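Local structure of copper chaperone PCu(A)C (Methylosinus trichosporium OB3b, 6P1F) at residues 68-71 / 72-75. The protein probably acts as a copper chaperone, with a PCu(A)C domain that binds copper through a histidine brace in a methane-oxidizing bacterium. Numbering follows the deposited sequence.
Sequences YLPP and LSRV
The carbonyl oxygen of Pro70 takes hydrogen bonds from two side-chain donors: Ser73 OG donates to Pro70 O at 2.7 Å, and Asn33 ND2, from strand 24-33, gives it a second. The serine bond is bent, with a C=O...OG angle of 128° and the donor lifted 31° from the carbonyl plane. A chi1 of 73° sets OG between the backbone N and the carbonyl carbon of Ser73 and aims it at Pro70. There the hydroxyl also lies against the proline ring, with Pro70 CD 3.5 Å from Ser73 OG.

The chain reverses at Pro71-Leu72, where Leu72 adopts the left-handed helical conformation. With Ser73, Leu72 forms a G1 beta bulge opposite Asn33. The positive phi of the leucine brings Leu72 CB within 3.2 Å of Pro71 O.

Past the turn, methyls take over. Leu69 CD2 meets Val75 CG2 at 3.9 Å, the two side chains crossing at about a right angle, and Leu69 also packs on Val31 of strand 24-33.

Strand 73-89 pairs with strand 24-33, whereas Leu69 bonds through its backbone to Asp39 and lays its side chain on Val31. Strand 73-89 further on carries His83 and Glu85, seen to bind zinc in another structure of this protein; no metal is bound here. At this surface turn, two side-chain donors, Ser73 OG and Asn33 ND2, satisfy one carbonyl, so that the serine closes the loop on itself while the asparagine links it to strand 24-33.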
loop_
_atom_site.group_PDB
_atom_site.type_symbol
_atom_site.label_atom_id
_atom_site.label_comp_id
_atom_site.label_asym_id
_atom_site.label_seq_id
_atom_site.Cartn_x
_atom_site.Cartn_y
_atom_site.Cartn_z
ATOM N N TYR A 68 -6.505 3.170 -10.193
ATOM C CA TYR A 68 -6.590 2.594 -11.526
ATOM C C TYR A 68 -5.175 2.357 -12.049
ATOM O O TYR A 68 -4.325 3.247 -12.042
ATOM C CB TYR A 68 -7.368 3.532 -12.465
ATOM C CG TYR A 68 -7.402 3.116 -13.923
ATOM C CD1 TYR A 68 -8.308 2.155 -14.382
ATOM C CD2 TYR A 68 -6.555 3.709 -14.845
ATOM C CE1 TYR A 68 -8.365 1.811 -15.726
ATOM C CE2 TYR A 68 -6.609 3.377 -16.182
ATOM C CZ TYR A 68 -7.504 2.419 -16.615
ATOM O OH TYR A 68 -7.529 2.117 -17.957
ATOM N N LEU A 69 -4.936 1.133 -12.486
ATOM C CA LEU A 69 -3.669 0.726 -13.053
ATOM C C LEU A 69 -3.770 0.461 -14.540
ATOM O O LEU A 69 -4.314 -0.566 -14.920
ATOM C CB LEU A 69 -3.223 -0.565 -12.375
ATOM C CG LEU A 69 -3.141 -0.418 -10.863
ATOM C CD1 LEU A 69 -3.238 -1.790 -10.205
ATOM C CD2 LEU A 69 -1.800 0.235 -10.574
ATOM N N PRO A 70 -3.251 1.360 -15.381
ATOM C CA PRO A 70 -3.231 1.149 -16.833
ATOM C C PRO A 70 -2.498 -0.142 -17.175
ATOM O O PRO A 70 -1.707 -0.620 -16.351
ATOM C CB PRO A 70 -2.457 2.356 -17.364
ATOM C CG PRO A 70 -2.635 3.396 -16.338
ATOM C CD PRO A 70 -2.784 2.709 -15.006
ATOM N N PRO A 71 -2.727 -0.665 -18.375
ATOM C CA PRO A 71 -1.924 -1.802 -18.837
ATOM C C PRO A 71 -0.436 -1.452 -18.781
ATOM O O PRO A 71 -0.060 -0.304 -19.011
ATOM C CB PRO A 71 -2.371 -1.995 -20.287
ATOM C CG PRO A 71 -3.647 -1.229 -20.423
ATOM C CD PRO A 71 -3.623 -0.130 -19.415
ATOM N N LEU A 72 0.394 -2.449 -18.472
ATOM C CA LEU A 72 1.853 -2.315 -18.558
ATOM C C LEU A 72 2.352 -1.085 -17.831
ATOM O O LEU A 72 3.085 -0.267 -18.404
ATOM C CB LEU A 72 2.298 -2.268 -20.012
ATOM C CG LEU A 72 1.785 -3.416 -20.882
ATOM C CD1 LEU A 72 2.356 -3.267 -22.280
ATOM C CD2 LEU A 72 2.234 -4.724 -20.280
ATOM N N SER A 73 1.923 -0.940 -16.581
ATOM C CA SER A 73 2.252 0.238 -15.783
ATOM C C SER A 73 2.673 -0.143 -14.397
ATOM O O SER A 73 2.566 -1.309 -13.960
ATOM C CB SER A 73 1.051 1.214 -15.681
ATOM O OG SER A 73 0.058 0.681 -14.827
ATOM N N ARG A 74 3.201 0.853 -13.695
ATOM C CA ARG A 74 3.563 0.653 -12.306
ATOM C C ARG A 74 3.301 1.917 -11.506
ATOM O O ARG A 74 3.245 3.040 -12.045
ATOM C CB ARG A 74 5.020 0.246 -12.193
ATOM C CG ARG A 74 5.969 1.361 -12.579
ATOM C CD ARG A 74 7.404 0.963 -12.255
ATOM N NE ARG A 74 7.691 -0.342 -12.843
ATOM C CZ ARG A 74 8.689 -1.146 -12.472
ATOM N NH1 ARG A 74 9.500 -0.786 -11.476
ATOM N NH2 ARG A 74 8.842 -2.318 -13.073
ATOM N N VAL A 75 3.095 1.719 -10.220
ATOM C CA VAL A 75 3.070 2.800 -9.251
ATOM C C VAL A 75 4.250 2.608 -8.322
ATOM O O VAL A 75 4.347 1.576 -7.650
ATOM C CB VAL A 75 1.765 2.829 -8.459
ATOM C CG1 VAL A 75 1.815 3.911 -7.382
ATOM C CG2 VAL A 75 0.583 3.053 -9.414
#